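Acetylserotonin O-methyltransferase (Homo sapiens, PDB 4A6D) catalyses the transfer of a methyl group from S-adenosyl-L-methionine to N-acetylserotonin, yielding melatonin, and works as a homodimer. Local coordinates at residues E61-K74 / F83-T95. Sequence-based numbering, arbitrary orientation.
Sequences ELLLDICVSLKLLK and FYRNTELSSDYLT. With SO4 (sulfate ion), chain G.
Y84 reaches from its hairpin strand to helix 57-69, and its ring shows how one aromatic side chain can seat a beta hairpin on a helix. L64 lies over one ring face, its CB 3.9 Å from the centroid of the Y84 ring in a CH-pi contact, while V68 meets the ring edge through CG2, 3.6 Å from Y84 CD2. Y84 OH donates to D65 OD1 at 2.6 Å, from the syn side but 30° out of the plane of a carboxylate turned 46° from the ring. D65 OD1 also forms a salt bridge with R291 of the second subunit.

After a Schellman motif at K71 the chain enters the strand that pairs antiparallel with 83-86. K74 N and R85 O, 3.0 Å apart, form one of two backbone bonds joining K74 and R85. Beside this pair, K74 CB lies over one face of the R85 guanidinium, whose charge is answered by E76.

T87 and S90 form a capping box for helix 88-94. With chi1 at 50°, T87 OG1 accepts from S90 N at 3.1 Å, and T87 N donates back to S90 OG. T87 OG1 also donates to L72 O at 2.7 Å, from above the carbonyl plane. L72 CD2 packs on L89 CD2, 3.8 Å away. A sulfate, probably from the crystallisation liquor, accepts from E88 N, and the K74 chain runs alongside it.

Two apolar patches are thus joined by the backbone pair; D65 OD1, satisfied by phenol and arginine, probably favours an ionised carboxylate and ties the hairpin's seat to the dimer interface.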
ATOM      1  N   GLU A  61      12.732  10.362  12.542  1.00 82.93           N
ATOM      2  CA  GLU A  61      12.965   9.221  13.423  1.00 81.79           C
ATOM      3  C   GLU A  61      11.983   8.105  13.148  1.00 82.11           C
ATOM      4  O   GLU A  61      12.394   6.952  13.035  1.00 81.06           O
ATOM      5  CB  GLU A  61      12.943   9.621  14.899  1.00 84.53           C
ATOM      6  CG  GLU A  61      13.523   8.537  15.794  1.00 96.23           C
ATOM      7  CD  GLU A  61      13.108   8.524  17.253  1.00114.99           C
ATOM      8  OE1 GLU A  61      11.907   8.726  17.552  1.00 92.68           O
ATOM      9  OE2 GLU A  61      13.983   8.212  18.094  1.00111.34           O
ATOM     10  N   LEU A  62      10.701   8.443  12.984  1.00 77.59           N
ATOM     11  CA  LEU A  62       9.678   7.456  12.660  1.00 74.93           C
ATOM     12  C   LEU A  62      10.045   6.769  11.369  1.00 78.06           C
ATOM     13  O   LEU A  62      10.133   5.549  11.337  1.00 77.15           O
ATOM     14  CB  LEU A  62       8.284   8.105  12.559  1.00 74.01           C
ATOM     15  CG  LEU A  62       7.598   8.447  13.891  1.00 78.13           C
ATOM     16  CD1 LEU A  62       6.289   9.190  13.651  1.00 77.53           C
ATOM     17  CD2 LEU A  62       7.318   7.198  14.692  1.00 77.79           C
ATOM     18  N   LEU A  63      10.389   7.562  10.347  1.00 75.55           N
ATOM     19  CA  LEU A  63      10.775   7.083   9.026  1.00 73.88           C
ATOM     20  C   LEU A  63      12.007   6.170   9.068  1.00 75.47           C
ATOM     21  O   LEU A  63      11.962   5.082   8.493  1.00 73.66           O
ATOM     22  CB  LEU A  63      10.987   8.286   8.085  1.00 75.41           C
ATOM     23  CG  LEU A  63      10.943   8.023   6.582  1.00 79.86           C
ATOM     24  CD1 LEU A  63       9.517   8.104   6.057  1.00 79.13           C
ATOM     25  CD2 LEU A  63      11.799   9.026   5.845  1.00 82.83           C
ATOM     26  N   LEU A  64      13.093   6.607   9.737  1.00 72.89           N
ATOM     27  CA  LEU A  64      14.341   5.838   9.852  1.00 74.33           C
ATOM     28  C   LEU A  64      14.105   4.539  10.632  1.00 78.05           C
ATOM     29  O   LEU A  64      14.555   3.477  10.196  1.00 77.66           O
ATOM     30  CB  LEU A  64      15.451   6.657  10.552  1.00 77.40           C
ATOM     31  CG  LEU A  64      16.021   7.884   9.818  1.00 83.68           C
ATOM     32  CD1 LEU A  64      16.830   8.742  10.776  1.00 86.47           C
ATOM     33  CD2 LEU A  64      16.881   7.482   8.605  1.00 84.25           C
ATOM     34  N   ASP A  65      13.380   4.625  11.772  1.00 73.56           N
ATOM     35  CA  ASP A  65      13.080   3.461  12.607  1.00 72.39           C
ATOM     36  C   ASP A  65      12.249   2.428  11.874  1.00 73.81           C
ATOM     37  O   ASP A  65      12.555   1.237  11.970  1.00 75.29           O
ATOM     38  CB  ASP A  65      12.472   3.858  13.953  1.00 74.21           C
ATOM     39  CG  ASP A  65      13.450   4.517  14.917  1.00 82.70           C
ATOM     40  OD1 ASP A  65      14.683   4.361  14.717  1.00 83.71           O
ATOM     41  OD2 ASP A  65      12.981   5.163  15.895  1.00 81.34           O
ATOM     42  N   ILE A  66      11.255   2.866  11.081  1.00 67.03           N
ATOM     43  CA  ILE A  66      10.469   1.931  10.271  1.00 64.68           C
ATOM     44  C   ILE A  66      11.400   1.264   9.224  1.00 70.23           C
ATOM     45  O   ILE A  66      11.346   0.047   9.075  1.00 69.58           O
ATOM     46  CB  ILE A  66       9.209   2.589   9.662  1.00 65.55           C
ATOM     47  CG1 ILE A  66       8.235   2.983  10.785  1.00 65.08           C
ATOM     48  CG2 ILE A  66       8.521   1.669   8.639  1.00 64.17           C
ATOM     49  CD1 ILE A  66       7.337   4.103  10.526  1.00 65.00           C
ATOM     50  N   CYS A  67      12.306   2.046   8.589  1.00 69.39           N
ATOM     51  CA  CYS A  67      13.268   1.559   7.584  1.00 71.46           C
ATOM     52  C   CYS A  67      14.180   0.468   8.159  1.00 79.68           C
ATOM     53  O   CYS A  67      14.464  -0.510   7.463  1.00 81.15           O
ATOM     54  CB  CYS A  67      14.073   2.711   6.983  1.00 73.50           C
ATOM     55  SG  CYS A  67      13.156   3.705   5.769  1.00 76.48           S
ATOM     56  N   VAL A  68      14.595   0.621   9.441  1.00 76.38           N
ATOM     57  CA  VAL A  68      15.421  -0.349  10.162  1.00 77.06           C
ATOM     58  C   VAL A  68      14.632  -1.665  10.346  1.00 83.15           C
ATOM     59  O   VAL A  68      15.143  -2.720   9.970  1.00 86.52           O
ATOM     60  CB  VAL A  68      15.970   0.199  11.500  1.00 80.44           C
ATOM     61  CG1 VAL A  68      16.786  -0.861  12.226  1.00 81.33           C
ATOM     62  CG2 VAL A  68      16.805   1.455  11.278  1.00 81.39           C
ATOM     63  N   SER A  69      13.375  -1.589  10.854  1.00 76.23           N
ATOM     64  CA  SER A  69      12.469  -2.738  11.023  1.00 73.33           C
ATOM     65  C   SER A  69      12.190  -3.455   9.687  1.00 75.88           C
ATOM     66  O   SER A  69      12.064  -4.686   9.667  1.00 76.60           O
ATOM     67  CB  SER A  69      11.153  -2.291  11.650  1.00 72.89           C
ATOM     68  OG  SER A  69      11.360  -1.829  12.974  1.00 82.65           O
ATOM     69  N   LEU A  70      12.092  -2.685   8.583  1.00 69.42           N
ATOM     70  CA  LEU A  70      11.855  -3.209   7.230  1.00 67.81           C
ATOM     71  C   LEU A  70      13.127  -3.789   6.601  1.00 71.95           C
ATOM     72  O   LEU A  70      13.047  -4.368   5.528  1.00 69.87           O
ATOM     73  CB  LEU A  70      11.276  -2.111   6.290  1.00 66.31           C
ATOM     74  CG  LEU A  70       9.829  -1.642   6.533  1.00 69.16           C
ATOM     75  CD1 LEU A  70       9.441  -0.558   5.541  1.00 66.70           C
ATOM     76  CD2 LEU A  70       8.827  -2.806   6.471  1.00 70.75           C
ATOM     77  N   LYS A  71      14.293  -3.629   7.243  1.00 72.37           N
ATOM     78  CA  LYS A  71      15.598  -4.111   6.724  1.00 74.95           C
ATOM     79  C   LYS A  71      16.105  -3.298   5.537  1.00 81.27           C
ATOM     80  O   LYS A  71      16.924  -3.786   4.741  1.00 83.54           O
ATOM     81  CB  LYS A  71      15.669  -5.643   6.476  1.00 75.92           C
ATOM     82  CG  LYS A  71      15.540  -6.500   7.746  1.00 95.26           C
ATOM     83  CD  LYS A  71      14.158  -7.186   7.871  1.00112.24           C
ATOM     84  CE  LYS A  71      13.917  -8.317   6.872  1.00125.79           C
ATOM     85  NZ  LYS A  71      12.471  -8.675   6.749  1.00129.86           N
ATOM     86  N   LEU A  72      15.632  -2.041   5.423  1.00 75.89           N
ATOM     87  CA  LEU A  72      16.120  -1.155   4.374  1.00 75.58           C
ATOM     88  C   LEU A  72      17.341  -0.435   4.960  1.00 82.75           C
ATOM     89  O   LEU A  72      18.256  -0.088   4.220  1.00 84.60           O
ATOM     90  CB  LEU A  72      15.041  -0.158   3.893  1.00 73.26           C
ATOM     91  CG  LEU A  72      13.746  -0.750   3.324  1.00 73.17           C
ATOM     92  CD1 LEU A  72      12.660   0.309   3.206  1.00 70.35           C
ATOM     93  CD2 LEU A  72      13.990  -1.478   2.008  1.00 72.03           C
ATOM     94  N   LEU A  73      17.373  -0.257   6.295  1.00 79.82           N
ATOM     95  CA  LEU A  73      18.505   0.351   7.006  1.00 82.62           C
ATOM     96  C   LEU A  73      18.988  -0.477   8.215  1.00 90.90           C
ATOM     97  O   LEU A  73      18.243  -1.298   8.766  1.00 89.74           O
ATOM     98  CB  LEU A  73      18.199   1.793   7.460  1.00 82.25           C
ATOM     99  CG  LEU A  73      17.899   2.854   6.405  1.00 85.11           C
ATOM    100  CD1 LEU A  73      17.588   4.168   7.076  1.00 85.41           C
ATOM    101  CD2 LEU A  73      19.060   3.032   5.421  1.00 87.68           C
ATOM    102  N   LYS A  74      20.247  -0.248   8.621  1.00 91.68           N
ATOM    103  CA  LYS A  74      20.860  -0.873   9.791  1.00 93.87           C
ATOM    104  C   LYS A  74      21.082   0.225  10.836  1.00100.50           C
ATOM    105  O   LYS A  74      21.399   1.360  10.476  1.00101.25           O
ATOM    106  CB  LYS A  74      22.218  -1.521   9.444  1.00 99.58           C
ATOM    107  CG  LYS A  74      22.159  -2.829   8.646  1.00113.36           C
ATOM    108  CD  LYS A  74      23.407  -3.715   8.852  1.00126.20           C
ATOM    109  CE  LYS A  74      24.658  -3.210   8.157  1.00146.38           C
ATOM    110  NZ  LYS A  74      25.798  -4.165   8.259  1.00159.79           N
ATOM    111  N   PHE A  83      22.729   5.542  15.353  1.00103.64           N
ATOM    112  CA  PHE A  83      23.393   5.899  14.101  1.00104.80           C
ATOM    113  C   PHE A  83      22.966   4.939  13.004  1.00103.64           C
ATOM    114  O   PHE A  83      23.086   3.720  13.148  1.00103.48           O
ATOM    115  CB  PHE A  83      24.918   5.952  14.264  1.00111.58           C
ATOM    116  CG  PHE A  83      25.368   7.145  15.071  1.00117.06           C
ATOM    117  CD1 PHE A  83      25.590   8.372  14.462  1.00122.24           C
ATOM    118  CD2 PHE A  83      25.545   7.046  16.446  1.00121.85           C
ATOM    119  CE1 PHE A  83      25.986   9.481  15.213  1.00126.24           C
ATOM    120  CE2 PHE A  83      25.940   8.157  17.196  1.00127.97           C
ATOM    121  CZ  PHE A  83      26.173   9.363  16.569  1.00127.60           C
ATOM    122  N   TYR A  84      22.427   5.500  11.923  1.00 95.75           N
ATOM    123  CA  TYR A  84      21.878   4.758  10.797  1.00 90.96           C
ATOM    124  C   TYR A  84      22.844   4.658   9.662  1.00 96.93           C
ATOM    125  O   TYR A  84      23.611   5.587   9.419  1.00 99.74           O
ATOM    126  CB  TYR A  84      20.570   5.407  10.333  1.00 87.71           C
ATOM    127  CG  TYR A  84      19.557   5.536  11.449  1.00 86.03           C
ATOM    128  CD1 TYR A  84      19.547   6.652  12.287  1.00 87.56           C
ATOM    129  CD2 TYR A  84      18.656   4.510  11.718  1.00 85.19           C
ATOM    130  CE1 TYR A  84      18.671   6.739  13.370  1.00 86.24           C
ATOM    131  CE2 TYR A  84      17.765   4.594  12.790  1.00 85.83           C
ATOM    132  CZ  TYR A  84      17.780   5.708  13.613  1.00 86.00           C
ATOM    133  OH  TYR A  84      16.858   5.811  14.613  1.00 81.31           O
ATOM    134  N   ARG A  85      22.810   3.524   8.962  1.00 91.89           N
ATOM    135  CA  ARG A  85      23.657   3.262   7.809  1.00 92.82           C
ATOM    136  C   ARG A  85      22.860   2.463   6.776  1.00 95.66           C
ATOM    137  O   ARG A  85      21.857   1.838   7.130  1.00 93.19           O
ATOM    138  CB  ARG A  85      24.965   2.553   8.243  1.00 93.88           C
ATOM    139  CG  ARG A  85      24.895   1.034   8.376  1.00 97.26           C
ATOM    140  CD  ARG A  85      26.130   0.473   9.057  1.00105.41           C
ATOM    141  NE  ARG A  85      25.796  -0.602   9.997  1.00119.43           N
ATOM    142  CZ  ARG A  85      25.315  -0.419  11.227  1.00137.92           C
ATOM    143  NH1 ARG A  85      25.085   0.810  11.684  1.00121.89           N
ATOM    144  NH2 ARG A  85      25.043  -1.460  12.003  1.00133.12           N
ATOM    145  N   ASN A  86      23.290   2.496   5.506  1.00 93.95           N
ATOM    146  CA  ASN A  86      22.640   1.758   4.427  1.00 91.20           C
ATOM    147  C   ASN A  86      22.929   0.257   4.533  1.00 96.23           C
ATOM    148  O   ASN A  86      23.924  -0.161   5.149  1.00 98.79           O
ATOM    149  CB  ASN A  86      23.101   2.277   3.057  1.00 90.52           C
ATOM    150  CG  ASN A  86      22.364   3.483   2.525  1.00103.86           C
ATOM    151  OD1 ASN A  86      21.131   3.556   2.533  1.00 93.84           O
ATOM    152  ND2 ASN A  86      23.110   4.422   1.959  1.00 96.14           N
ATOM    153  N   THR A  87      22.039  -0.543   3.932  1.00 90.51           N
ATOM    154  CA  THR A  87      22.147  -1.999   3.813  1.00 90.73           C
ATOM    155  C   THR A  87      22.710  -2.305   2.411  1.00 97.00           C
ATOM    156  O   THR A  87      23.020  -1.375   1.655  1.00 97.20           O
ATOM    157  CB  THR A  87      20.755  -2.636   3.935  1.00 93.42           C
ATOM    158  OG1 THR A  87      19.854  -1.962   3.048  1.00 91.65           O
ATOM    159  CG2 THR A  87      20.236  -2.656   5.356  1.00 89.71           C
ATOM    160  N   GLU A  88      22.807  -3.598   2.046  1.00 95.00           N
ATOM    161  CA  GLU A  88      23.255  -3.987   0.706  1.00 95.87           C
ATOM    162  C   GLU A  88      22.136  -3.609  -0.254  1.00 96.71           C
ATOM    163  O   GLU A  88      22.404  -3.031  -1.302  1.00 96.56           O
ATOM    164  CB  GLU A  88      23.556  -5.493   0.631  1.00 98.52           C
ATOM    165  CG  GLU A  88      24.922  -5.866   1.186  1.00116.92           C
ATOM    166  CD  GLU A  88      26.081  -5.913   0.205  1.00150.10           C
ATOM    167  OE1 GLU A  88      25.935  -5.426  -0.942  1.00141.85           O
ATOM    168  OE2 GLU A  88      27.151  -6.431   0.599  1.00157.92           O
ATOM    169  N   LEU A  89      20.875  -3.838   0.181  1.00 90.34           N
ATOM    170  CA  LEU A  89      19.628  -3.531  -0.522  1.00 86.50           C
ATOM    171  C   LEU A  89      19.552  -2.055  -0.942  1.00 88.58           C
ATOM    172  O   LEU A  89      19.348  -1.771  -2.114  1.00 88.35           O
ATOM    173  CB  LEU A  89      18.433  -3.877   0.416  1.00 84.48           C
ATOM    174  CG  LEU A  89      17.062  -4.123  -0.232  1.00 85.18           C
ATOM    175  CD1 LEU A  89      16.164  -4.917   0.692  1.00 83.29           C
ATOM    176  CD2 LEU A  89      16.386  -2.830  -0.639  1.00 84.97           C
ATOM    177  N   SER A  90      19.649  -1.132   0.026  1.00 85.60           N
ATOM    178  CA  SER A  90      19.530   0.306  -0.199  1.00 84.98           C
ATOM    179  C   SER A  90      20.681   0.892  -0.981  1.00 90.43           C
ATOM    180  O   SER A  90      20.466   1.791  -1.786  1.00 88.27           O
ATOM    181  CB  SER A  90      19.277   1.065   1.105  1.00 87.57           C
ATOM    182  OG  SER A  90      20.226   0.787   2.122  1.00 96.92           O
ATOM    183  N   SER A  91      21.898   0.380  -0.761  1.00 90.63           N
ATOM    184  CA  SER A  91      23.080   0.838  -1.487  1.00 92.88           C
ATOM    185  C   SER A  91      22.927   0.485  -2.983  1.00 94.77           C
ATOM    186  O   SER A  91      23.081   1.352  -3.847  1.00 94.30           O
ATOM    187  CB  SER A  91      24.336   0.204  -0.893  1.00 99.89           C
ATOM    188  OG  SER A  91      25.473   0.425  -1.711  1.00115.69           O
ATOM    189  N   ASP A  92      22.542  -0.769  -3.263  1.00 89.01           N
ATOM    190  CA  ASP A  92      22.367  -1.287  -4.613  1.00 87.02           C
ATOM    191  C   ASP A  92      21.111  -0.798  -5.324  1.00 88.39           C
ATOM    192  O   ASP A  92      21.162  -0.604  -6.541  1.00 89.30           O
ATOM    193  CB  ASP A  92      22.395  -2.832  -4.616  1.00 88.26           C
ATOM    194  CG  ASP A  92      23.630  -3.506  -4.024  1.00100.54           C
ATOM    195  OD1 ASP A  92      24.691  -2.844  -3.938  1.00104.48           O
ATOM    196  OD2 ASP A  92      23.528  -4.688  -3.630  1.00105.12           O
ATOM    197  N   TYR A  93      19.973  -0.652  -4.617  1.00 82.06           N
ATOM    198  CA  TYR A  93      18.731  -0.302  -5.318  1.00 79.02           C
ATOM    199  C   TYR A  93      18.116   1.025  -4.999  1.00 81.04           C
ATOM    200  O   TYR A  93      17.137   1.392  -5.646  1.00 78.15           O
ATOM    201  CB  TYR A  93      17.673  -1.405  -5.129  1.00 78.47           C
ATOM    202  CG  TYR A  93      18.133  -2.795  -5.506  1.00 81.77           C
ATOM    203  CD1 TYR A  93      18.370  -3.138  -6.837  1.00 83.03           C
ATOM    204  CD2 TYR A  93      18.315  -3.778  -4.536  1.00 83.49           C
ATOM    205  CE1 TYR A  93      18.833  -4.409  -7.188  1.00 83.83           C
ATOM    206  CE2 TYR A  93      18.759  -5.057  -4.877  1.00 85.45           C
ATOM    207  CZ  TYR A  93      19.014  -5.369  -6.206  1.00 91.15           C
ATOM    208  OH  TYR A  93      19.446  -6.628  -6.544  1.00 93.45           O
ATOM    209  N   LEU A  94      18.630   1.723  -3.981  1.00 79.86           N
ATOM    210  CA  LEU A  94      18.029   2.961  -3.495  1.00 79.57           C
ATOM    211  C   LEU A  94      18.937   4.196  -3.494  1.00 88.68           C
ATOM    212  O   LEU A  94      18.492   5.259  -3.060  1.00 89.48           O
ATOM    213  CB  LEU A  94      17.377   2.720  -2.097  1.00 77.99           C
ATOM    214  CG  LEU A  94      16.361   1.562  -2.004  1.00 78.95           C
ATOM    215  CD1 LEU A  94      15.930   1.310  -0.568  1.00 78.55           C
ATOM    216  CD2 LEU A  94      15.135   1.848  -2.826  1.00 76.56           C
ATOM    217  N   THR A  95      20.189   4.075  -3.978  1.00 89.29           N
ATOM    218  CA  THR A  95      21.107   5.221  -4.114  1.00 92.85           C
ATOM    219  C   THR A  95      21.170   5.606  -5.596  1.00 98.50           C
ATOM    220  O   THR A  95      21.199   4.724  -6.461  1.00 97.29           O
ATOM    221  CB  THR A  95      22.500   4.981  -3.481  1.00103.03           C
ATOM    222  OG1 THR A  95      23.252   4.046  -4.256  1.00 99.90           O
ATOM    223  CG2 THR A  95      22.431   4.564  -1.993  1.00100.05           C
TER
HETATM  224  S   SO4 G1353      23.491  -5.762   5.147  1.00158.63           S
HETATM  225  O1  SO4 G1353      24.520  -6.635   4.551  1.00165.76           O
HETATM  226  O2  SO4 G1353      24.020  -4.411   5.264  1.00164.34           O
HETATM  227  O3  SO4 G1353      22.307  -5.740   4.273  1.00161.03           O
HETATM  228  O4  SO4 G1353      23.125  -6.266   6.480  1.00164.07           O